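Long-range contacts in dTor_3x33L (Synthetic construct, PDB 4YY2), which is a computationally designed left-handed alpha/alpha toroid of three tandem repeats, made as an example of a closed repeat architecture and probably without biochemical activity: residues V11-I16 / E43-L48; L78-A83 / E92-F97. All blocks are in the same frame, centred on the assembly; numbering follows the deposited sequence.

Contact 1: V11-I16 / E43-L48; sequences VLLELI and EVLLEL
Leu-45 reaches across to three side chains of the 11-16 helix turns, and all of these meetings are methyl against methyl. Its CD2 lies 3.6 Å from Leu-13 CD2 and 3.8 Å from Ile-16 CD1, while CD1 turns to Leu-12 CD1 at the longer distance of 4.1 Å. In each case the side chains cross at about a right angle. The Leu-45 CA-CB bond does not aim at the partner helix; CG stands anti to the carbonyl carbon (chi1 -71°), and the two methyls beyond it come nearer to that helix.

A second apolar group forms around Leu-48. Its CD1 meets the same Leu-13 CD2 at 4.0 Å, and its CB takes the CG2 branch of Ile-16 at 4.0 Å. Ile-16 thus divides its branches, CD1 to Leu-45 and CG2 to Leu-48.

The axes run nearly parallel, 15° apart and 10.9 Å at closest approach, a wide spacing at which the branched side chains meet largely by their ends. On the flanks, Leu-13 also packs on Val-27 and Leu-48 on Lys-30 of helix 24-36, while Ile-16 touches Ile-82 of helix 74-86. These five buried residues join helix 8-20 to helix 41-53 in the inner layer of a closed alpha/alpha toroid.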
# COMPACT_ATOMS: atom_id res chain seq x y z
N VAL A 11 -0.65 -7.98 -4.94
CA VAL A 11 0.32 -8.22 -3.89
C VAL A 11 0.33 -7.04 -2.88
O VAL A 11 0.37 -7.26 -1.64
CB VAL A 11 1.71 -8.46 -4.44
CG1 VAL A 11 2.71 -8.64 -3.33
CG2 VAL A 11 1.73 -9.68 -5.37
N LEU A 12 0.29 -5.80 -3.39
CA LEU A 12 0.22 -4.64 -2.48
C LEU A 12 -1.01 -4.70 -1.58
O LEU A 12 -0.93 -4.45 -0.33
CB LEU A 12 0.23 -3.28 -3.23
CG LEU A 12 1.57 -3.00 -3.94
CD1 LEU A 12 1.45 -1.78 -4.83
CD2 LEU A 12 2.73 -2.87 -2.97
N LEU A 13 -2.13 -5.06 -2.17
CA LEU A 13 -3.37 -5.20 -1.35
C LEU A 13 -3.26 -6.27 -0.30
O LEU A 13 -3.78 -6.07 0.81
CB LEU A 13 -4.58 -5.45 -2.23
CG LEU A 13 -4.96 -4.24 -3.11
CD1 LEU A 13 -6.00 -4.66 -4.14
CD2 LEU A 13 -5.52 -3.04 -2.31
N GLU A 14 -2.54 -7.35 -0.59
CA GLU A 14 -2.32 -8.41 0.39
C GLU A 14 -1.46 -7.95 1.53
O GLU A 14 -1.73 -8.23 2.72
CB GLU A 14 -1.75 -9.68 -0.25
CG GLU A 14 -2.79 -10.40 -1.13
CD GLU A 14 -2.29 -11.72 -1.71
OE1 GLU A 14 -1.12 -12.08 -1.48
OE2 GLU A 14 -3.07 -12.40 -2.39
N LEU A 15 -0.43 -7.18 1.19
CA LEU A 15 0.45 -6.63 2.19
C LEU A 15 -0.30 -5.65 3.09
O LEU A 15 -0.04 -5.57 4.29
CB LEU A 15 1.71 -5.95 1.55
CG LEU A 15 2.65 -6.92 0.86
CD1 LEU A 15 3.72 -6.23 0.08
CD2 LEU A 15 3.25 -7.95 1.82
N ILE A 16 -1.16 -4.83 2.48
CA ILE A 16 -2.01 -3.86 3.23
C ILE A 16 -2.99 -4.58 4.17
O ILE A 16 -3.10 -4.20 5.36
CB ILE A 16 -2.72 -2.89 2.29
CG1 ILE A 16 -1.68 -1.99 1.58
CG2 ILE A 16 -3.76 -2.10 3.05
CD1 ILE A 16 -2.23 -1.25 0.38
N GLU A 43 -3.95 6.69 -5.38
CA GLU A 43 -4.61 7.44 -4.31
C GLU A 43 -5.32 6.53 -3.30
O GLU A 43 -5.22 6.74 -2.08
CB GLU A 43 -5.67 8.34 -4.95
CG GLU A 43 -6.29 9.36 -4.07
CD GLU A 43 -7.37 10.14 -4.80
OE1 GLU A 43 -7.75 9.82 -5.96
OE2 GLU A 43 -7.84 11.06 -4.19
N VAL A 44 -6.08 5.53 -3.80
CA VAL A 44 -6.72 4.58 -2.93
C VAL A 44 -5.77 3.74 -2.09
O VAL A 44 -5.98 3.55 -0.88
CB VAL A 44 -7.63 3.63 -3.71
CG1 VAL A 44 -8.35 2.68 -2.79
CG2 VAL A 44 -8.67 4.42 -4.49
N LEU A 45 -4.68 3.28 -2.71
CA LEU A 45 -3.68 2.54 -1.95
C LEU A 45 -3.17 3.37 -0.80
O LEU A 45 -3.01 2.89 0.32
CB LEU A 45 -2.52 2.09 -2.83
CG LEU A 45 -2.89 0.96 -3.85
CD1 LEU A 45 -1.77 0.76 -4.86
CD2 LEU A 45 -3.22 -0.34 -3.16
N LEU A 46 -2.92 4.66 -1.07
CA LEU A 46 -2.41 5.57 -0.01
C LEU A 46 -3.43 5.73 1.10
O LEU A 46 -3.06 5.72 2.31
CB LEU A 46 -2.00 6.93 -0.64
CG LEU A 46 -0.75 6.80 -1.53
CD1 LEU A 46 -0.61 8.04 -2.38
CD2 LEU A 46 0.53 6.52 -0.76
N GLU A 47 -4.71 5.86 0.75
CA GLU A 47 -5.72 5.93 1.80
C GLU A 47 -5.76 4.65 2.66
O GLU A 47 -6.01 4.71 3.89
CB GLU A 47 -7.07 6.23 1.18
CG GLU A 47 -7.10 7.64 0.60
CD GLU A 47 -8.43 8.05 0.00
OE1 GLU A 47 -9.38 7.27 0.00
OE2 GLU A 47 -8.53 9.16 -0.54
N LEU A 48 -5.62 3.52 2.01
CA LEU A 48 -5.69 2.21 2.72
C LEU A 48 -4.52 2.06 3.64
O LEU A 48 -4.65 1.52 4.76
CB LEU A 48 -5.81 1.05 1.75
CG LEU A 48 -7.13 0.93 0.99
CD1 LEU A 48 -6.98 -0.05 -0.17
CD2 LEU A 48 -8.25 0.52 1.94

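Contact 2: L78-A83 / E92-F97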
# COMPACT_ATOMS: atom_id res chain seq x y z
N LEU A 78 5.59 3.05 -1.91
CA LEU A 78 4.43 2.35 -1.32
C LEU A 78 4.86 1.24 -0.38
O LEU A 78 4.26 1.06 0.71
CB LEU A 78 3.53 1.78 -2.43
CG LEU A 78 2.79 2.88 -3.23
CD1 LEU A 78 2.15 2.29 -4.48
CD2 LEU A 78 1.70 3.56 -2.42
N LEU A 79 5.88 0.49 -0.79
CA LEU A 79 6.39 -0.58 0.07
C LEU A 79 6.91 -0.02 1.40
O LEU A 79 6.74 -0.64 2.46
CB LEU A 79 7.39 -1.46 -0.65
CG LEU A 79 6.74 -2.27 -1.79
CD1 LEU A 79 7.79 -2.82 -2.74
CD2 LEU A 79 5.88 -3.39 -1.23
N GLU A 80 7.64 1.08 1.31
CA GLU A 80 8.21 1.73 2.51
C GLU A 80 7.11 2.25 3.44
O GLU A 80 7.17 2.06 4.66
CB GLU A 80 9.19 2.82 2.12
CG GLU A 80 10.38 2.21 1.41
CD GLU A 80 11.52 3.17 1.13
OE1 GLU A 80 11.37 4.37 1.40
OE2 GLU A 80 12.57 2.68 0.62
N LEU A 81 6.04 2.77 2.85
CA LEU A 81 4.88 3.19 3.60
C LEU A 81 4.15 2.04 4.25
O LEU A 81 3.72 2.14 5.38
CB LEU A 81 3.94 4.00 2.71
CG LEU A 81 4.51 5.35 2.30
CD1 LEU A 81 3.69 6.09 1.22
CD2 LEU A 81 4.69 6.26 3.51
N ILE A 82 4.05 0.92 3.54
CA ILE A 82 3.45 -0.32 4.11
C ILE A 82 4.29 -0.88 5.26
O ILE A 82 3.78 -1.29 6.33
CB ILE A 82 3.23 -1.38 3.03
CG1 ILE A 82 2.16 -0.91 2.07
CG2 ILE A 82 2.87 -2.72 3.68
CD1 ILE A 82 2.07 -1.69 0.75
N ALA A 83 5.60 -0.79 5.10
CA ALA A 83 6.48 -1.19 6.18
C ALA A 83 6.27 -0.33 7.44
O ALA A 83 6.17 -0.87 8.57
CB ALA A 83 7.94 -1.19 5.75
N GLU A 92 12.23 -6.25 4.80
CA GLU A 92 11.32 -7.37 4.97
C GLU A 92 10.06 -7.32 4.07
O GLU A 92 9.64 -8.33 3.47
CB GLU A 92 10.90 -7.41 6.44
CG GLU A 92 9.99 -8.54 6.86
CD GLU A 92 10.08 -8.77 8.37
OE1 GLU A 92 9.08 -9.16 9.03
OE2 GLU A 92 11.17 -8.53 8.90
N VAL A 93 9.47 -6.15 3.97
CA VAL A 93 8.29 -5.95 3.16
C VAL A 93 8.63 -6.12 1.67
O VAL A 93 7.88 -6.72 0.92
CB VAL A 93 7.63 -4.60 3.48
CG1 VAL A 93 6.48 -4.28 2.51
CG2 VAL A 93 7.08 -4.70 4.88
N LYS A 94 9.75 -5.56 1.26
CA LYS A 94 10.20 -5.67 -0.13
C LYS A 94 10.46 -7.12 -0.48
O LYS A 94 10.08 -7.56 -1.56
CB LYS A 94 11.42 -4.78 -0.39
CG LYS A 94 11.05 -3.28 -0.39
CD LYS A 94 12.25 -2.34 -0.53
CE LYS A 94 11.89 -0.92 -0.16
NZ LYS A 94 13.06 0.00 -0.15
N LYS A 95 11.11 -7.85 0.43
CA LYS A 95 11.32 -9.32 0.22
C LYS A 95 10.03 -10.02 -0.04
O LYS A 95 9.95 -10.87 -0.96
CB LYS A 95 12.09 -10.06 1.40
CG LYS A 95 11.41 -9.94 2.74
CD LYS A 95 11.66 -11.08 3.72
CE LYS A 95 11.11 -10.82 5.12
NZ LYS A 95 9.69 -11.21 5.27
N LYS A 96 9.00 -9.73 0.77
CA LYS A 96 7.72 -10.39 0.66
C LYS A 96 7.03 -10.09 -0.63
O LYS A 96 6.41 -10.98 -1.23
CB LYS A 96 6.78 -10.05 1.83
CG LYS A 96 7.08 -10.72 3.14
CD LYS A 96 6.15 -10.21 4.25
CE LYS A 96 6.22 -10.97 5.56
NZ LYS A 96 5.13 -10.42 6.43
N PHE A 97 7.14 -8.83 -1.03
CA PHE A 97 6.59 -8.38 -2.25
C PHE A 97 7.12 -9.23 -3.44
O PHE A 97 6.33 -9.80 -4.22
CB PHE A 97 6.80 -6.91 -2.45
CG PHE A 97 6.34 -6.39 -3.81
CD1 PHE A 97 5.00 -6.04 -4.03
CD2 PHE A 97 7.24 -6.25 -4.86
CE1 PHE A 97 4.59 -5.57 -5.28
CE2 PHE A 97 6.81 -5.76 -6.11
CZ PHE A 97 5.48 -5.43 -6.29
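Lys-94 runs across helix turns 78-83 and ends on Glu-80. Its CB-CG bond starts the crossing, with CG anti to the carbonyl carbon (chi1 -71°); CG then rests against Leu-79, 4.0 Å from CD1 and only slightly farther from CB. Beyond CG the chain is extended, so CD leads on to CE, which passes 3.8 Å from Glu-80 CG. At the tip, NZ donates to Glu-80 OE2 at 2.8 Å, a salt bridge that uses the anti lone pair of OE2, the one turned away from the other carboxylate oxygen. Glu-80 is itself extended beyond CG. Both residues are partly exposed, and the ion pair borders the buried apolar contact.

Helices 74-86 and 90-101 are the last two helices of the alpha/alpha toroid, consecutive along the chain, and their segments cross at 121° with the axes 9.2 Å apart. Leu-79 fills the centre of this crossing. Its CD2 touches Phe-97 CB at 3.8 Å and Val-93 CG1 at 3.9 Å. Its CD1 sits over one face of the Phe-97 ring, offset toward the rim, in a CH-pi contact 4.3 Å from the ring centroid and 24° off the normal.

Val-93 spreads its two methyls over the next turn. CG1 lies against the carbonyl oxygen of Leu-79 and CG2 of Ile-82, whereas CG2 packs on Ala-83 CB at 3.7 Å, at a point where the two backbones come close, consistent with the small side chain of alanine. On the side of helix 8-20, Leu-79 also packs on Leu-15.

How the contacts relate
Along the chain the two contacts come in series: contact 1 joins helix 8-20 to helix 41-53 and is complete before contact 2 pairs helix 74-86 with helix 90-101. They share no helix, yet their centres are only 11 Å apart and their side chains touch at several points. Leu-12 CD2 meets Leu-79 CD2 at 3.6 Å, Val-11 CG1 meets Phe-97 CD1 at 3.5 Å, and Leu-46 CD2 meets Leu-78 CD2 at 3.6 Å. Contact 1 joins helices separated by helix 24-36; contact 2 joins two consecutive helices. Because helices 74-86 and 90-101 pack back on helix 8-20, the ring closes within a single chain.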